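Long-range contacts in CdiI immunity protein (Yersinia kristensenii ATCC 33638, PDB 5E3E), which binds the toxin domain of its cognate CdiA protein, a nuclease domain of the RNase A superfamily, and probably neutralises it: residues A[33-37]-A[92-98]; A[63-67]-A[77-81]. One frame throughout, in Å; residues are numbered along the deposited sequence.

Overall arrangement
Both contacts belong to one all-helical chain with no strands, and they lie on opposite sides of its centre, their own centres 18 Å apart and their nearest atoms about 7 Å apart without touching. Contact 1 joins helix 29-39 to the end of helix 86-96, so it closes a long stretch of chain; contact 2, between helix 62-72 and the loop that follows it, is nested inside the stretch closed by contact 1. Helix 86-96 links the two: its C-terminal part forms contact 1, while S86, W89 and L90 pack against contact 2. The toxin chain touches the segments of contact 2, Y78 and N81 among the residues it meets, and not those of contact 1.

Contact 1: residues A[33-37]-A[92-98]; sequences LAAYK and HIYKQMN
Two helical segments approach at an axis distance of 10.8 Å and a crossing angle of -46°, their N-to-C directions running 46° apart; M97 and N98 belong to the non-helical end of segment 92-98. The CA atoms of L33 and Q96 lie 7.1 Å apart, those of K37 and M97 6.6 Å. The polar link is K37: fully extended (all four chi angles t), its NZ donates to O of M97 at 3.0 Å and, weakly, to O of N98 at 3.2 Å, and so ties helix 29-39 to the C-terminal end of segment 92-98. Further back, O of L33 accepts the helical bond from N of K37 (3.0 Å), while N of M97 donates to O of Y94 at 3.2 Å and only weakly to O of I93 at 3.3 Å. The arrangement is that of two crossing helices packed through L33 and M97. L33 (mt) fills the gap between them: its CD1 lies 3.9 Å from CG of Q96 and its CD2 4.1 Å from CG2 of I93. Selenomethionine M97 (chi1 and chi2 m) folds back, CE 3.9 Å from CB of L33 and SE 3.9 Å from CE2 of Y36, a Met-aromatic contact at the ring edge. H92 NE2 is satisfied by D30. Y36 also meets Y17 edge-to-face and touches R45 and M48 of helix 42-56, and I93 touches I52 of the same helix, so helices 29-39 and 86-96 share helix 42-56 as a common neighbour.

Contact 2: residues A[63-67]-A[77-81]; sequences DELQD and YYYPN
Segment 63-67 is regular helix, and Q66 is its main point of contact, its CA 8.7 Å from that of P80. Segment 77-81 starts extended at Y77, whose OH bonds to E82. Y78 (phi/psi -83/73) is the centre of an inverse gamma turn, closed by a weak 3.0 Å bond from N of Y79 to O of Y77; the OH of Y78 is hydrogen-bonded at 2.5 Å to a water, which accepts from NE2 of Q66 at 2.8 Å. This turn leads into a short 3-10 segment, 79-81, within the loop between helices 62-72 and 86-96; Y78 also forms backbone hydrogen bonds to the toxin chain. Y79 (chi1 p) sends its OH to 3.4 Å from CA of Q66 and 3.5 Å from CG of Q66; that hydroxyl is hydrogen-bonded to S86, and the ring stacks on W89. P80 points toward the helix, its CG 3.6 Å from OE1 of Q66, which has chi1 and chi2 t. At N81 the backbone N bonds to O of Y78 at 3.2 Å.

Contact 1: residues A[33-37]-A[92-98]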
# COMPACT_ATOMS: atom_id res chain seq x y z
N LEU A 33 2.76 6.28 10.59
CA LEU A 33 2.38 5.49 11.76
C LEU A 33 1.48 6.26 12.69
O LEU A 33 0.52 5.72 13.18
CB LEU A 33 3.63 5.00 12.52
CG LEU A 33 4.53 4.03 11.77
CD1 LEU A 33 5.82 3.71 12.53
CD2 LEU A 33 3.78 2.78 11.37
N ALA A 34 1.73 7.56 12.87
CA ALA A 34 0.88 8.36 13.74
C ALA A 34 -0.50 8.56 13.16
O ALA A 34 -1.47 8.59 13.90
CB ALA A 34 1.52 9.71 14.03
N ALA A 35 -0.60 8.72 11.84
CA ALA A 35 -1.90 8.85 11.18
C ALA A 35 -2.73 7.56 11.32
O ALA A 35 -3.93 7.61 11.56
CB ALA A 35 -1.72 9.19 9.70
N TYR A 36 -2.06 6.40 11.17
CA TYR A 36 -2.71 5.13 11.40
C TYR A 36 -3.23 5.04 12.84
O TYR A 36 -4.39 4.68 13.08
CB TYR A 36 -1.72 4.03 11.10
CG TYR A 36 -2.11 2.66 11.54
CD1 TYR A 36 -2.78 1.81 10.67
CD2 TYR A 36 -1.73 2.17 12.76
CE1 TYR A 36 -3.13 0.52 11.05
CE2 TYR A 36 -2.06 0.88 13.15
CZ TYR A 36 -2.76 0.06 12.30
OH TYR A 36 -3.05 -1.22 12.70
N LYS A 37 -2.39 5.37 13.78
CA LYS A 37 -2.77 5.28 15.17
C LYS A 37 -3.97 6.17 15.45
O LYS A 37 -4.90 5.75 16.18
CB LYS A 37 -1.61 5.64 16.10
CG LYS A 37 -2.03 5.52 17.58
CD LYS A 37 -0.88 5.67 18.54
CE LYS A 37 -1.45 5.58 19.94
NZ LYS A 37 -0.44 5.77 21.00
N HIS A 92 10.36 -1.06 16.06
CA HIS A 92 10.04 0.39 16.02
C HIS A 92 8.53 0.67 15.78
O HIS A 92 7.93 1.53 16.47
CB HIS A 92 10.89 1.07 14.95
CG HIS A 92 10.52 2.50 14.71
ND1 HIS A 92 10.84 3.51 15.59
CD2 HIS A 92 9.84 3.07 13.70
CE1 HIS A 92 10.40 4.66 15.11
NE2 HIS A 92 9.82 4.43 13.95
N ILE A 93 7.91 -0.01 14.82
CA ILE A 93 6.46 0.17 14.56
C ILE A 93 5.71 -0.14 15.85
O ILE A 93 4.88 0.63 16.29
CB ILE A 93 5.95 -0.74 13.45
CG1 ILE A 93 6.55 -0.34 12.10
CG2 ILE A 93 4.41 -0.75 13.40
CD1 ILE A 93 6.23 -1.37 11.04
N TYR A 94 6.05 -1.26 16.45
CA TYR A 94 5.38 -1.72 17.67
C TYR A 94 5.45 -0.62 18.76
O TYR A 94 4.43 -0.27 19.37
CB TYR A 94 6.05 -3.03 18.13
CG TYR A 94 5.27 -3.83 19.13
CD1 TYR A 94 5.23 -3.44 20.46
CD2 TYR A 94 4.60 -5.00 18.77
CE1 TYR A 94 4.55 -4.15 21.41
CE2 TYR A 94 3.91 -5.75 19.73
CZ TYR A 94 3.89 -5.32 21.04
OH TYR A 94 3.22 -5.98 22.08
N LYS A 95 6.64 -0.09 18.99
CA LYS A 95 6.86 0.94 20.00
C LYS A 95 6.15 2.26 19.70
O LYS A 95 5.74 2.97 20.63
CB LYS A 95 8.36 1.20 20.15
CG LYS A 95 8.76 1.94 21.41
CD LYS A 95 10.28 2.05 21.57
CE LYS A 95 10.99 0.71 21.69
NZ LYS A 95 12.46 0.91 21.56
N GLN A 96 6.09 2.62 18.42
CA GLN A 96 5.36 3.82 17.99
C GLN A 96 3.86 3.80 18.31
O GLN A 96 3.21 4.85 18.40
CB GLN A 96 5.59 4.09 16.49
CG GLN A 96 7.04 4.49 16.19
CD GLN A 96 7.44 5.84 16.78
OE1 GLN A 96 8.32 5.91 17.63
NE2 GLN A 96 6.84 6.89 16.33
N MSE A 97 3.32 2.60 18.50
CA MSE A 97 1.95 2.46 18.91
C MSE A 97 1.69 2.80 20.35
O MSE A 97 0.53 2.98 20.75
CB MSE A 97 1.46 1.03 18.63
CG MSE A 97 1.53 0.72 17.13
SE MSE A 97 0.31 1.85 16.04
CE MSE A 97 1.70 3.02 15.27
N ASN A 98 2.72 2.89 21.17
CA ASN A 98 2.46 3.08 22.61
C ASN A 98 2.32 4.54 23.04
O ASN A 98 2.50 5.46 22.23
CB ASN A 98 3.46 2.31 23.46
CG ASN A 98 4.83 2.94 23.46
OD1 ASN A 98 4.99 4.15 23.27
ND2 ASN A 98 5.86 2.11 23.68

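Contact 2: residues A[63-67]-A[77-81]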
# COMPACT_ATOMS: atom_id res chain seq x y z
N ASP A 63 16.94 -11.62 5.30
CA ASP A 63 16.52 -11.62 3.90
C ASP A 63 15.10 -12.19 3.71
O ASP A 63 14.34 -11.68 2.86
CB ASP A 63 17.57 -12.26 2.98
CG ASP A 63 17.84 -13.75 3.24
OD1 ASP A 63 17.37 -14.34 4.22
OD2 ASP A 63 18.60 -14.35 2.42
N GLU A 64 14.74 -13.19 4.52
CA GLU A 64 13.39 -13.77 4.43
C GLU A 64 12.35 -12.81 5.00
O GLU A 64 11.30 -12.63 4.42
CB GLU A 64 13.31 -15.15 5.09
CG GLU A 64 14.25 -16.17 4.45
CD GLU A 64 14.37 -17.51 5.21
OE1 GLU A 64 13.44 -17.91 5.94
OE2 GLU A 64 15.42 -18.16 5.04
N LEU A 65 12.63 -12.20 6.14
CA LEU A 65 11.70 -11.24 6.72
C LEU A 65 11.56 -10.06 5.81
O LEU A 65 10.44 -9.55 5.64
CB LEU A 65 12.11 -10.82 8.13
CG LEU A 65 11.12 -9.93 8.88
CD1 LEU A 65 9.71 -10.49 8.86
CD2 LEU A 65 11.67 -9.75 10.30
N GLN A 66 12.64 -9.62 5.17
CA GLN A 66 12.51 -8.47 4.25
C GLN A 66 11.66 -8.81 3.05
O GLN A 66 10.88 -8.01 2.60
CB GLN A 66 13.88 -7.94 3.79
CG GLN A 66 13.83 -6.67 2.97
CD GLN A 66 15.22 -6.21 2.54
OE1 GLN A 66 16.10 -5.88 3.38
NE2 GLN A 66 15.43 -6.18 1.25
N ASP A 67 11.80 -10.02 2.52
CA ASP A 67 10.95 -10.43 1.39
C ASP A 67 9.48 -10.46 1.81
O ASP A 67 8.62 -10.02 1.06
CB ASP A 67 11.37 -11.83 0.94
CG ASP A 67 10.70 -12.26 -0.31
OD1 ASP A 67 10.64 -11.46 -1.25
OD2 ASP A 67 10.31 -13.45 -0.39
N TYR A 77 7.25 1.54 1.37
CA TYR A 77 8.33 2.26 2.03
C TYR A 77 9.57 1.39 2.16
O TYR A 77 9.50 0.26 2.70
CB TYR A 77 7.86 2.74 3.40
CG TYR A 77 8.95 3.22 4.32
CD1 TYR A 77 9.92 4.13 3.86
CD2 TYR A 77 9.02 2.78 5.64
CE1 TYR A 77 10.92 4.60 4.72
CE2 TYR A 77 10.02 3.23 6.48
CZ TYR A 77 10.95 4.13 6.03
OH TYR A 77 11.93 4.59 6.92
N TYR A 78 10.68 1.86 1.57
CA TYR A 78 11.94 1.11 1.59
C TYR A 78 12.67 1.39 2.93
O TYR A 78 13.68 2.13 3.00
CB TYR A 78 12.80 1.45 0.39
CG TYR A 78 13.96 0.53 0.25
CD1 TYR A 78 13.74 -0.78 -0.10
CD2 TYR A 78 15.27 0.94 0.54
CE1 TYR A 78 14.79 -1.67 -0.22
CE2 TYR A 78 16.33 0.04 0.47
CZ TYR A 78 16.07 -1.26 0.05
OH TYR A 78 17.06 -2.20 -0.06
N TYR A 79 12.13 0.81 3.99
CA TYR A 79 12.67 0.96 5.35
C TYR A 79 14.15 0.57 5.51
O TYR A 79 14.82 1.14 6.38
CB TYR A 79 11.77 0.24 6.38
CG TYR A 79 11.76 -1.25 6.18
CD1 TYR A 79 12.76 -2.07 6.71
CD2 TYR A 79 10.77 -1.83 5.42
CE1 TYR A 79 12.78 -3.46 6.44
CE2 TYR A 79 10.77 -3.20 5.14
CZ TYR A 79 11.78 -4.01 5.68
OH TYR A 79 11.78 -5.39 5.44
N PRO A 80 14.71 -0.32 4.65
CA PRO A 80 16.14 -0.62 4.89
C PRO A 80 17.07 0.61 4.75
O PRO A 80 18.19 0.60 5.25
CB PRO A 80 16.45 -1.70 3.85
CG PRO A 80 15.17 -2.39 3.67
CD PRO A 80 14.18 -1.26 3.64
N ASN A 81 16.60 1.70 4.16
CA ASN A 81 17.48 2.88 4.09
C ASN A 81 17.56 3.62 5.40
O ASN A 81 18.50 4.39 5.59
CB ASN A 81 17.16 3.74 2.87
CG ASN A 81 17.87 3.22 1.60
OD1 ASN A 81 18.86 2.46 1.66
ND2 ASN A 81 17.38 3.63 0.45
O HOH W 1 16.94 -4.64 -0.48